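PDB 2I44: serine-threonine phosphatase 2C from Toxoplasma gondii, which probably removes phosphate from phosphorylated serine and threonine side chains of proteins, and binds calcium ions. Local coordinates for residues S137-T142 / L155-I160; M116-D121 / L243-D248; Q86-M91 / E103-L108; P48-C53 / L145-V150. One frame throughout, in Å; residues are numbered along the deposited sequence.

Interaction 1. Residues S137-T142 / L155-I160; sequences SSTSVT and LGDSRI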
loop_
_atom_site.group_PDB
_atom_site.type_symbol
_atom_site.label_atom_id
_atom_site.label_comp_id
_atom_site.label_asym_id
_atom_site.label_seq_id
_atom_site.Cartn_x
_atom_site.Cartn_y
_atom_site.Cartn_z
ATOM N N SER A 137 12.921 0.925 5.328
ATOM C CA SER A 137 11.823 1.594 4.644
ATOM C C SER A 137 10.714 0.618 4.258
ATOM O O SER A 137 10.848 -0.597 4.423
ATOM C CB SER A 137 12.330 2.266 3.361
ATOM O OG SER A 137 13.409 3.143 3.609
ATOM N N SER A 138 9.619 1.163 3.732
ATOM C CA SER A 138 8.497 0.345 3.296
ATOM C C SER A 138 7.578 1.111 2.347
ATOM O O SER A 138 7.375 2.326 2.487
ATOM C CB SER A 138 7.684 -0.140 4.508
ATOM O OG SER A 138 6.570 -0.936 4.115
ATOM N N THR A 139 7.041 0.407 1.361
ATOM C CA THR A 139 6.096 1.025 0.449
ATOM C C THR A 139 4.777 0.901 1.193
ATOM O O THR A 139 4.708 0.321 2.285
ATOM C CB THR A 139 5.897 0.227 -0.832
ATOM O OG1 THR A 139 5.283 -1.020 -0.490
ATOM C CG2 THR A 139 7.214 -0.019 -1.550
ATOM N N SER A 140 3.727 1.424 0.582
ATOM C CA SER A 140 2.407 1.335 1.158
ATOM C C SER A 140 1.301 1.565 0.139
ATOM O O SER A 140 1.402 2.440 -0.718
ATOM C CB SER A 140 2.256 2.344 2.302
ATOM O OG SER A 140 0.908 2.434 2.731
ATOM N N VAL A 141 0.275 0.727 0.218
ATOM C CA VAL A 141 -0.927 0.868 -0.590
ATOM C C VAL A 141 -2.002 0.656 0.452
ATOM O O VAL A 141 -2.033 -0.384 1.111
ATOM C CB VAL A 141 -1.109 -0.215 -1.685
ATOM C CG1 VAL A 141 -0.242 0.097 -2.868
ATOM C CG2 VAL A 141 -0.834 -1.592 -1.119
ATOM N N THR A 142 -2.856 1.653 0.635
ATOM C CA THR A 142 -3.924 1.540 1.613
ATOM C C THR A 142 -5.257 1.894 0.981
ATOM O O THR A 142 -5.313 2.588 -0.027
ATOM C CB THR A 142 -3.689 2.473 2.823
ATOM O OG1 THR A 142 -3.599 3.832 2.372
ATOM C CG2 THR A 142 -2.419 2.080 3.568
ATOM N N LEU A 155 2.337 4.974 -1.236
ATOM C CA LEU A 155 3.697 5.480 -1.248
ATOM C C LEU A 155 4.534 4.335 -1.793
ATOM O O LEU A 155 4.489 3.227 -1.261
ATOM C CB LEU A 155 4.184 5.802 0.168
ATOM C CG LEU A 155 3.604 6.989 0.943
ATOM C CD1 LEU A 155 4.221 7.015 2.336
ATOM C CD2 LEU A 155 3.899 8.298 0.212
ATOM N N GLY A 156 5.284 4.580 -2.860
ATOM C CA GLY A 156 6.133 3.520 -3.372
ATOM C C GLY A 156 5.670 2.805 -4.621
ATOM O O GLY A 156 4.993 3.390 -5.458
ATOM N N ASP A 157 6.027 1.530 -4.742
ATOM C CA ASP A 157 5.662 0.781 -5.927
ATOM C C ASP A 157 4.795 -0.444 -5.710
ATOM O O ASP A 157 4.809 -1.359 -6.524
ATOM C CB ASP A 157 6.911 0.398 -6.720
ATOM C CG ASP A 157 7.925 -0.327 -5.877
ATOM O OD1 ASP A 157 7.553 -0.835 -4.799
ATOM O OD2 ASP A 157 9.087 -0.401 -6.302
ATOM N N SER A 158 4.065 -0.482 -4.600
ATOM C CA SER A 158 3.114 -1.568 -4.376
ATOM C C SER A 158 1.886 -1.003 -5.095
ATOM O O SER A 158 1.785 0.216 -5.275
ATOM C CB SER A 158 2.814 -1.761 -2.889
ATOM O OG SER A 158 3.899 -2.381 -2.232
ATOM N N ARG A 159 0.952 -1.856 -5.509
ATOM C CA ARG A 159 -0.204 -1.353 -6.243
ATOM C C ARG A 159 -1.555 -1.926 -5.853
ATOM O O ARG A 159 -1.652 -2.985 -5.230
ATOM C CB ARG A 159 -0.012 -1.615 -7.738
ATOM C CG ARG A 159 1.275 -1.077 -8.328
ATOM C CD ARG A 159 1.441 -1.569 -9.754
ATOM N NE ARG A 159 2.666 -1.078 -10.368
ATOM C CZ ARG A 159 3.005 -1.312 -11.634
ATOM N NH1 ARG A 159 2.203 -2.032 -12.411
ATOM N NH2 ARG A 159 4.133 -0.825 -12.131
ATOM N N ILE A 160 -2.599 -1.211 -6.255
ATOM C CA ILE A 160 -3.975 -1.634 -6.029
ATOM C C ILE A 160 -4.641 -1.767 -7.396
ATOM O O ILE A 160 -4.636 -0.823 -8.182
ATOM C CB ILE A 160 -4.776 -0.603 -5.195
ATOM C CG1 ILE A 160 -4.137 -0.438 -3.812
ATOM C CG2 ILE A 160 -6.228 -1.065 -5.052
ATOM C CD1 ILE A 160 -4.921 0.484 -2.885
HETATM O O HOH W 1 3.142 1.768 -3.075
#
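In the PP2C beta sandwich, T139 and S140 meet L155-S158 where the chain leaves one sheet and crosses to strand 159-166 of the other, close to the calcium site. S140 and L155 form an antiparallel hydrogen-bonded pair: S140 N gives its hydrogen to L155 O at 2.7 Å, and L155 N returns one to S140 O at 2.8 Å. Their side chains lie on the same face of the sheet, where S140 OG and T142 OG1 both bond to the hydroxyl of Y117.

On the T139 side, OG1 sits between the backbone N and the carbonyl carbon (chi1 65°) and meets S158 OG at 2.6 Å, with the direction of the proton open. The same OG1 is hydrogen-bonded to D60 N, which ties this hydroxyl pair to the backbone of a calcium-binding residue. The T139 and D157 side chains cross at about a right angle, with T139 CG2 3.4 Å from D157 OD1, while D157 OD2 forms a salt bridge with K180.

Farther along, the backbones diverge and the contact passes to side chains. V141 packs its CB on I160 CG1 at 3.7 Å, and I160 CD1 reaches the carbonyl oxygen of T142. A water accepts from S158 N at 2.9 Å and lies 3.0 Å from S140 O. Beside it, V141 CG1 presses against S158 O at 3.1 Å.

Interaction 2. Residues M116-D121 / L243-D248; sequences MYKNAD and LSNQPD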
loop_
_atom_site.group_PDB
_atom_site.type_symbol
_atom_site.label_atom_id
_atom_site.label_comp_id
_atom_site.label_asym_id
_atom_site.label_seq_id
_atom_site.Cartn_x
_atom_site.Cartn_y
_atom_site.Cartn_z
HETATM N N MSE A 116 -2.993 10.576 8.081
HETATM C CA MSE A 116 -2.529 9.263 8.512
HETATM C C MSE A 116 -1.100 8.985 8.045
HETATM O O MSE A 116 -0.233 8.608 8.837
HETATM C CB MSE A 116 -3.455 8.174 7.966
HETATM C CG MSE A 116 -2.973 6.755 8.246
HETATM SE SE MSE A 116 -4.064 5.379 7.378
HETATM C CE MSE A 116 -3.197 5.362 5.659
ATOM N N TYR A 117 -0.864 9.177 6.753
ATOM C CA TYR A 117 0.452 8.934 6.184
ATOM C C TYR A 117 1.547 9.753 6.851
ATOM O O TYR A 117 2.522 9.200 7.351
ATOM C CB TYR A 117 0.434 9.209 4.677
ATOM C CG TYR A 117 0.079 7.983 3.865
ATOM C CD1 TYR A 117 1.052 7.034 3.537
ATOM C CD2 TYR A 117 -1.242 7.730 3.484
ATOM C CE1 TYR A 117 0.715 5.864 2.849
ATOM C CE2 TYR A 117 -1.587 6.562 2.800
ATOM C CZ TYR A 117 -0.604 5.635 2.486
ATOM O OH TYR A 117 -0.940 4.490 1.796
ATOM N N LYS A 118 1.376 11.067 6.870
ATOM C CA LYS A 118 2.373 11.943 7.464
ATOM C C LYS A 118 2.585 11.719 8.955
ATOM O O LYS A 118 3.719 11.736 9.422
ATOM C CB LYS A 118 2.010 13.401 7.182
ATOM C CG LYS A 118 2.116 13.762 5.704
ATOM C CD LYS A 118 1.461 15.090 5.396
ATOM C CE LYS A 118 1.581 15.437 3.926
ATOM N NZ LYS A 118 0.649 16.531 3.535
ATOM N N ASN A 119 1.506 11.490 9.700
ATOM C CA ASN A 119 1.637 11.271 11.139
ATOM C C ASN A 119 2.220 9.899 11.444
ATOM O O ASN A 119 3.026 9.743 12.368
ATOM C CB ASN A 119 0.285 11.442 11.841
ATOM C CG ASN A 119 -0.197 12.880 11.818
ATOM O OD1 ASN A 119 0.611 13.810 11.798
ATOM N ND2 ASN A 119 -1.511 13.070 11.832
ATOM N N ALA A 120 1.823 8.899 10.663
ATOM C CA ALA A 120 2.354 7.562 10.875
ATOM C C ALA A 120 3.834 7.553 10.524
ATOM O O ALA A 120 4.620 6.847 11.152
ATOM C CB ALA A 120 1.606 6.556 10.026
ATOM N N ASP A 121 4.231 8.337 9.528
ATOM C CA ASP A 121 5.641 8.344 9.163
ATOM C C ASP A 121 6.486 9.087 10.185
ATOM O O ASP A 121 7.606 8.679 10.475
ATOM C CB ASP A 121 5.876 8.944 7.777
ATOM C CG ASP A 121 7.291 8.685 7.278
ATOM O OD1 ASP A 121 7.708 7.503 7.278
ATOM O OD2 ASP A 121 7.989 9.649 6.897
ATOM N N LEU A 243 13.307 11.650 -0.401
ATOM C CA LEU A 243 12.343 10.575 -0.145
ATOM C C LEU A 243 11.158 11.226 0.588
ATOM O O LEU A 243 11.303 11.723 1.705
ATOM C CB LEU A 243 12.975 9.476 0.720
ATOM C CG LEU A 243 12.202 8.166 0.927
ATOM C CD1 LEU A 243 11.969 7.473 -0.416
ATOM C CD2 LEU A 243 12.982 7.252 1.869
ATOM N N SER A 244 9.993 11.216 -0.046
ATOM C CA SER A 244 8.793 11.839 0.511
ATOM C C SER A 244 7.790 10.886 1.169
ATOM O O SER A 244 7.749 9.692 0.854
ATOM C CB SER A 244 8.084 12.616 -0.606
ATOM O OG SER A 244 6.813 13.088 -0.197
ATOM N N ASN A 245 6.985 11.420 2.087
ATOM C CA ASN A 245 5.950 10.627 2.744
ATOM C C ASN A 245 4.580 11.145 2.306
ATOM O O ASN A 245 3.556 10.801 2.892
ATOM C CB ASN A 245 6.067 10.682 4.276
ATOM C CG ASN A 245 6.047 12.098 4.825
ATOM O OD1 ASN A 245 5.427 13.001 4.258
ATOM N ND2 ASN A 245 6.720 12.293 5.950
ATOM N N GLN A 246 4.582 11.987 1.276
ATOM C CA GLN A 246 3.357 12.554 0.715
ATOM C C GLN A 246 2.704 11.484 -0.152
ATOM O O GLN A 246 3.262 11.080 -1.165
ATOM C CB GLN A 246 3.698 13.775 -0.148
ATOM C CG GLN A 246 2.534 14.349 -0.949
ATOM C CD GLN A 246 1.406 14.826 -0.060
ATOM O OE1 GLN A 246 0.367 14.170 0.056
ATOM N NE2 GLN A 246 1.611 15.966 0.588
ATOM N N PRO A 247 1.521 10.997 0.244
ATOM C CA PRO A 247 0.875 9.967 -0.574
ATOM C C PRO A 247 0.040 10.568 -1.691
ATOM O O PRO A 247 -0.356 11.729 -1.620
ATOM C CB PRO A 247 -0.004 9.245 0.434
ATOM C CG PRO A 247 -0.478 10.398 1.299
ATOM C CD PRO A 247 0.807 11.173 1.526
ATOM N N ASP A 248 -0.195 9.795 -2.743
ATOM C CA ASP A 248 -1.088 10.267 -3.796
ATOM C C ASP A 248 -2.395 9.689 -3.277
ATOM O O ASP A 248 -2.427 8.542 -2.828
ATOM C CB ASP A 248 -0.740 9.672 -5.172
ATOM C CG ASP A 248 0.401 10.413 -5.856
ATOM O OD1 ASP A 248 0.340 11.658 -5.938
ATOM O OD2 ASP A 248 1.354 9.759 -6.318
#
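N245 meets D121 through its amide: ND2 donates to D121 OD2 at 3.1 Å with an N-H...O angle of 165°. The acceptor lies in the plane of the amide, but the nitrogen comes to the anti side of the carboxylate, 19° out of its plane. One turn before D121 in the helix, Y117 offers a ring face to P247 of the loop. P247 CB is 3.7 Å from the Y117 ring centroid, a CH-pi contact displaced slightly toward the rim, and P247 CG is 3.5 Å from Y117 CD2. The K118 and N245 side chains cross at about a right angle, with K118 CG 3.7 Å from N245 OD1, before the K118 ammonium reaches back to D114 in a salt bridge.

The contact sets the loop before strand 248-253 against helix 98-130, which lies over one sheet of the PP2C sandwich. Within the loop an ST turn spans N245, Q246 N donating to S244 OG at 2.9 Å. Behind the first shell, D121 OD2 also forms a salt bridge with K239, and OD1 accepts from G234 N, so both carboxylate oxygens are held. The Y117 ring lies almost parallel to that of F233, and L155 touches P247.

Interaction 3. Residues Q86-M91 / E103-L108; sequences QEVTEM and EKLPQL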
loop_
_atom_site.group_PDB
_atom_site.type_symbol
_atom_site.label_atom_id
_atom_site.label_comp_id
_atom_site.label_asym_id
_atom_site.label_seq_id
_atom_site.Cartn_x
_atom_site.Cartn_y
_atom_site.Cartn_z
ATOM N N GLN A 86 -12.252 12.529 12.827
ATOM C CA GLN A 86 -13.251 12.801 13.850
ATOM C C GLN A 86 -14.440 13.436 13.146
ATOM O O GLN A 86 -15.589 13.155 13.476
ATOM C CB GLN A 86 -12.699 13.764 14.904
ATOM C CG GLN A 86 -11.362 13.311 15.497
ATOM C CD GLN A 86 -10.799 14.296 16.510
ATOM O OE1 GLN A 86 -11.253 15.440 16.605
ATOM N NE2 GLN A 86 -9.794 13.858 17.265
ATOM N N GLU A 87 -14.156 14.284 12.161
ATOM C CA GLU A 87 -15.215 14.936 11.404
ATOM C C GLU A 87 -15.907 13.914 10.512
ATOM O O GLU A 87 -17.073 14.085 10.160
ATOM C CB GLU A 87 -14.661 16.084 10.550
ATOM C CG GLU A 87 -13.733 17.015 11.298
ATOM C CD GLU A 87 -13.651 18.402 10.681
ATOM O OE1 GLU A 87 -13.800 18.532 9.441
ATOM O OE2 GLU A 87 -13.429 19.365 11.445
ATOM N N VAL A 88 -15.197 12.851 10.138
ATOM C CA VAL A 88 -15.821 11.821 9.314
ATOM C C VAL A 88 -16.790 11.045 10.197
ATOM O O VAL A 88 -17.899 10.707 9.784
ATOM C CB VAL A 88 -14.786 10.835 8.724
ATOM C CG1 VAL A 88 -15.494 9.602 8.171
ATOM C CG2 VAL A 88 -14.007 11.509 7.620
ATOM N N THR A 89 -16.363 10.775 11.423
ATOM C CA THR A 89 -17.192 10.049 12.363
ATOM C C THR A 89 -18.414 10.884 12.760
ATOM O O THR A 89 -19.531 10.377 12.775
ATOM C CB THR A 89 -16.384 9.664 13.621
ATOM O OG1 THR A 89 -15.450 8.633 13.281
ATOM C CG2 THR A 89 -17.301 9.146 14.723
ATOM N N GLU A 90 -18.202 12.161 13.066
ATOM C CA GLU A 90 -19.304 13.031 13.463
ATOM C C GLU A 90 -20.384 13.140 12.392
ATOM O O GLU A 90 -21.583 13.121 12.703
ATOM C CB GLU A 90 -18.784 14.428 13.791
ATOM C CG GLU A 90 -17.763 14.465 14.914
ATOM C CD GLU A 90 -17.347 15.883 15.263
ATOM O OE1 GLU A 90 -18.218 16.649 15.742
ATOM O OE2 GLU A 90 -16.158 16.227 15.055
HETATM N N MSE A 91 -19.961 13.254 11.134
HETATM C CA MSE A 91 -20.899 13.384 10.022
HETATM C C MSE A 91 -21.671 12.097 9.769
HETATM O O MSE A 91 -22.851 12.134 9.419
HETATM C CB MSE A 91 -20.164 13.798 8.753
HETATM C CG MSE A 91 -21.101 14.166 7.611
HETATM SE SE MSE A 91 -20.134 14.734 6.046
HETATM C CE MSE A 91 -19.528 16.453 6.691
ATOM N N GLU A 103 -21.263 14.504 -0.676
ATOM C CA GLU A 103 -20.582 15.619 -1.305
ATOM C C GLU A 103 -19.368 16.079 -0.515
ATOM O O GLU A 103 -18.394 16.558 -1.090
ATOM C CB GLU A 103 -21.552 16.783 -1.488
ATOM C CG GLU A 103 -20.923 18.011 -2.109
ATOM C CD GLU A 103 -21.959 18.995 -2.615
ATOM O OE1 GLU A 103 -22.882 19.340 -1.841
ATOM O OE2 GLU A 103 -21.851 19.424 -3.787
ATOM N N LYS A 104 -19.419 15.924 0.803
ATOM C CA LYS A 104 -18.315 16.363 1.650
ATOM C C LYS A 104 -17.407 15.224 2.118
ATOM O O LYS A 104 -16.222 15.434 2.377
ATOM C CB LYS A 104 -18.873 17.113 2.865
ATOM C CG LYS A 104 -19.841 18.233 2.479
ATOM C CD LYS A 104 -20.408 18.962 3.692
ATOM C CE LYS A 104 -19.364 19.847 4.350
ATOM N NZ LYS A 104 -19.905 20.540 5.558
ATOM N N LEU A 105 -17.965 14.022 2.207
ATOM C CA LEU A 105 -17.229 12.847 2.665
ATOM C C LEU A 105 -15.919 12.586 1.919
ATOM O O LEU A 105 -14.914 12.258 2.544
ATOM C CB LEU A 105 -18.131 11.607 2.600
ATOM C CG LEU A 105 -17.639 10.323 3.284
ATOM C CD1 LEU A 105 -17.316 10.599 4.743
ATOM C CD2 LEU A 105 -18.698 9.241 3.182
ATOM N N PRO A 106 -15.910 12.725 0.580
ATOM C CA PRO A 106 -14.682 12.486 -0.186
ATOM C C PRO A 106 -13.479 13.316 0.247
ATOM O O PRO A 106 -12.394 12.771 0.450
ATOM C CB PRO A 106 -15.109 12.781 -1.621
ATOM C CG PRO A 106 -16.532 12.321 -1.625
ATOM C CD PRO A 106 -17.055 12.910 -0.330
ATOM N N GLN A 107 -13.655 14.627 0.392
ATOM C CA GLN A 107 -12.537 15.466 0.803
ATOM C C GLN A 107 -12.129 15.225 2.253
ATOM O O GLN A 107 -10.963 15.404 2.609
ATOM C CB GLN A 107 -12.848 16.952 0.587
ATOM C CG GLN A 107 -12.746 17.400 -0.872
ATOM C CD GLN A 107 -11.509 16.836 -1.582
ATOM O OE1 GLN A 107 -11.623 15.980 -2.471
ATOM N NE2 GLN A 107 -10.326 17.308 -1.185
ATOM N N LEU A 108 -13.083 14.830 3.093
ATOM C CA LEU A 108 -12.768 14.549 4.486
ATOM C C LEU A 108 -11.925 13.276 4.540
ATOM O O LEU A 108 -10.971 13.180 5.312
ATOM C CB LEU A 108 -14.047 14.372 5.303
ATOM C CG LEU A 108 -14.858 15.641 5.603
ATOM C CD1 LEU A 108 -16.135 15.269 6.342
ATOM C CD2 LEU A 108 -14.017 16.607 6.442
#
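L108 of helix 98-130 faces E87, V88 and M91 of helix 83-92, and can be followed outward from its backbone. CB packs on V88 CG2 at 3.7 Å, the two side chains sliding past each other in opposite directions. CG stands anti to the carbonyl carbon (chi1 -73°), and beyond it the branches part. CD1 turns to M91, a selenomethionine in this crystal, and touches its CE at 3.6 Å and SE at 4.0 Å. CD2 goes to E87, lying 3.6 Å from OE1, where the two side chains cross at about a right angle.

M91 in turn bends at its last torsion (chi3 -72°), which brings CE against both L108 CD1 and K104, 3.9 Å from K104 CB. On the buried side V88 CG1 meets L105 CD1 at 4.0 Å.

Helices 83-92 and 98-130 form an antiparallel pair, their local axes 10.0 Å apart at the closest and 157° between directions. The second is kinked at P106 and Q107, whose nitrogens make no bond to the preceding turn. L105 and P106 pack on F149 of strand 149-155, so helix 98-130 here lies between helix 83-92 and that sheet of the PP2C domain.

No hydrogen bond crosses this interface. It rests on dispersion between methyl, methylene and selenium atoms, and the exposed E87 and K104 contribute carbon or oxygen contacts, with no salt bridge between the two segments.

Interaction 4. Residues P48-C53 / L145-V150; sequences PGRDDC and LAKGFV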
loop_
_atom_site.group_PDB
_atom_site.type_symbol
_atom_site.label_atom_id
_atom_site.label_comp_id
_atom_site.label_asym_id
_atom_site.label_seq_id
_atom_site.Cartn_x
_atom_site.Cartn_y
_atom_site.Cartn_z
ATOM N N PRO A 48 -16.879 1.995 14.958
ATOM C CA PRO A 48 -17.793 1.331 15.894
ATOM C C PRO A 48 -19.250 1.730 15.675
ATOM O O PRO A 48 -19.563 2.913 15.518
ATOM C CB PRO A 48 -17.274 1.775 17.258
ATOM C CG PRO A 48 -15.805 1.892 17.023
ATOM C CD PRO A 48 -15.745 2.598 15.684
ATOM N N GLY A 49 -20.125 0.731 15.661
ATOM C CA GLY A 49 -21.541 0.980 15.465
ATOM C C GLY A 49 -21.963 0.917 14.009
ATOM O O GLY A 49 -23.159 0.919 13.715
ATOM N N ARG A 50 -20.994 0.871 13.096
ATOM C CA ARG A 50 -21.304 0.805 11.670
ATOM C C ARG A 50 -20.793 -0.501 11.094
ATOM O O ARG A 50 -19.959 -1.168 11.698
ATOM C CB ARG A 50 -20.664 1.971 10.907
ATOM C CG ARG A 50 -21.172 3.349 11.282
ATOM C CD ARG A 50 -20.645 4.393 10.309
ATOM N NE ARG A 50 -21.198 4.211 8.969
ATOM C CZ ARG A 50 -22.387 4.666 8.583
ATOM N NH1 ARG A 50 -23.149 5.339 9.434
ATOM N NH2 ARG A 50 -22.824 4.441 7.351
ATOM N N ASP A 51 -21.290 -0.866 9.919
ATOM C CA ASP A 51 -20.853 -2.103 9.292
ATOM C C ASP A 51 -20.483 -1.869 7.833
ATOM O O ASP A 51 -20.481 -2.799 7.031
ATOM C CB ASP A 51 -21.955 -3.160 9.398
ATOM C CG ASP A 51 -23.140 -2.859 8.503
ATOM O OD1 ASP A 51 -23.341 -1.680 8.148
ATOM O OD2 ASP A 51 -23.885 -3.805 8.168
ATOM N N ASP A 52 -20.163 -0.625 7.495
ATOM C CA ASP A 52 -19.798 -0.285 6.125
ATOM C C ASP A 52 -18.473 0.478 6.046
ATOM O O ASP A 52 -18.241 1.241 5.104
ATOM C CB ASP A 52 -20.909 0.554 5.496
ATOM C CG ASP A 52 -21.062 1.900 6.168
ATOM O OD1 ASP A 52 -20.664 2.014 7.348
ATOM O OD2 ASP A 52 -21.582 2.834 5.526
ATOM N N CYS A 53 -17.615 0.285 7.046
ATOM C CA CYS A 53 -16.306 0.940 7.085
ATOM C C CYS A 53 -15.203 -0.066 7.377
ATOM O O CYS A 53 -15.319 -0.886 8.287
ATOM C CB CYS A 53 -16.266 2.027 8.157
ATOM S SG CYS A 53 -17.320 3.437 7.815
ATOM N N LEU A 145 -12.433 2.086 3.222
ATOM C CA LEU A 145 -13.811 1.926 2.782
ATOM C C LEU A 145 -14.707 2.616 3.805
ATOM O O LEU A 145 -14.603 2.348 5.001
ATOM C CB LEU A 145 -14.183 0.443 2.702
ATOM C CG LEU A 145 -15.668 0.150 2.459
ATOM C CD1 LEU A 145 -16.054 0.586 1.055
ATOM C CD2 LEU A 145 -15.942 -1.337 2.644
ATOM N N ALA A 146 -15.576 3.507 3.338
ATOM C CA ALA A 146 -16.488 4.224 4.225
ATOM C C ALA A 146 -17.713 4.702 3.455
ATOM O O ALA A 146 -17.604 5.514 2.530
ATOM C CB ALA A 146 -15.778 5.414 4.861
ATOM N N LYS A 147 -18.874 4.182 3.846
ATOM C CA LYS A 147 -20.156 4.528 3.241
ATOM C C LYS A 147 -20.114 4.645 1.716
ATOM O O LYS A 147 -20.403 5.702 1.155
ATOM C CB LYS A 147 -20.682 5.838 3.838
ATOM C CG LYS A 147 -22.162 6.098 3.567
ATOM C CD LYS A 147 -22.595 7.478 4.047
ATOM C CE LYS A 147 -24.076 7.718 3.770
ATOM N NZ LYS A 147 -24.509 9.110 4.104
ATOM N N GLY A 148 -19.739 3.559 1.049
ATOM C CA GLY A 148 -19.703 3.566 -0.403
ATOM C C GLY A 148 -18.514 4.228 -1.072
ATOM O O GLY A 148 -18.443 4.261 -2.298
ATOM N N PHE A 149 -17.583 4.755 -0.286
ATOM C CA PHE A 149 -16.403 5.399 -0.846
ATOM C C PHE A 149 -15.139 4.671 -0.430
ATOM O O PHE A 149 -15.049 4.141 0.679
ATOM C CB PHE A 149 -16.302 6.850 -0.377
ATOM C CG PHE A 149 -17.309 7.766 -1.008
ATOM C CD1 PHE A 149 -17.172 8.162 -2.334
ATOM C CD2 PHE A 149 -18.406 8.220 -0.282
ATOM C CE1 PHE A 149 -18.116 8.997 -2.931
ATOM C CE2 PHE A 149 -19.359 9.056 -0.865
ATOM C CZ PHE A 149 -19.215 9.445 -2.195
ATOM N N VAL A 150 -14.166 4.636 -1.332
ATOM C CA VAL A 150 -12.891 4.014 -1.036
ATOM C C VAL A 150 -11.818 5.061 -1.267
ATOM O O VAL A 150 -11.634 5.541 -2.387
ATOM C CB VAL A 150 -12.614 2.794 -1.931
ATOM C CG1 VAL A 150 -11.224 2.238 -1.633
ATOM C CG2 VAL A 150 -13.657 1.730 -1.674
HETATM O O HOH W 2 -19.126 1.207 2.277
#
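K147 and D52 are joined by a backbone hydrogen bond. K147 N donates to D52 O at 3.3 Å, a long bond with an N-H...O angle of 142° and the donor tilted 34° from the carbonyl plane. A water gives the same oxygen a second donor at 3.0 Å and accepts from G148 N at 2.7 Å, which links D52 to the next residue of the turn too.

Weaker C-H...O contacts continue the pairing: C53 CA lies 3.0 Å from L145 O, and A146 CA points a hydrogen at D52 O. C53 and A146 are an antiparallel non-hydrogen-bonded pair at the start of strand 53-62. Its partner here is the end of a beta hairpin, in which strands 137-146 and 149-155 are joined by a type I' turn from A146 to F149; K147 and G148 occupy the two central positions.

Among charged groups, R50 grips D52 side-on. NE bonds to OD1 at 2.8 Å, and NH2 makes a salt bridge to OD2 at 2.7 Å, with OD2 at the edge of the guanidinium and in its plane. This fixes the carboxylate where OD2 rests 3.2 Å from K147 CA.

Apolar packing is slight. C53 SG touches A146 CB at 3.9 Å, and outside the two segments L92 of helix 83-92 touches both R50 and K147.

Overall arrangement
All four contacts lie in one PP2C domain, on or beside the sheet that holds strands 137-146 and 149-155. Interactions 1 and 4 use opposite ends of strand 137-146, their centres 23 Å apart. Interactions 2 and 3 share a helix, 98-130. Their centres are about 20 Å apart. Interactions 1 and 2 meet at Y117, its hydroxyl and its ring, the latter touched by L155; interactions 3 and 4 through L105 and P106 on F149. Along the chain, interaction 3 is nested in the loop closed by interaction 4, and 1 in that of 2, while interaction 4 crosses both 1 and 2. Helix and sheet are thus joined behind the strands near the calcium site and at the hairpin end.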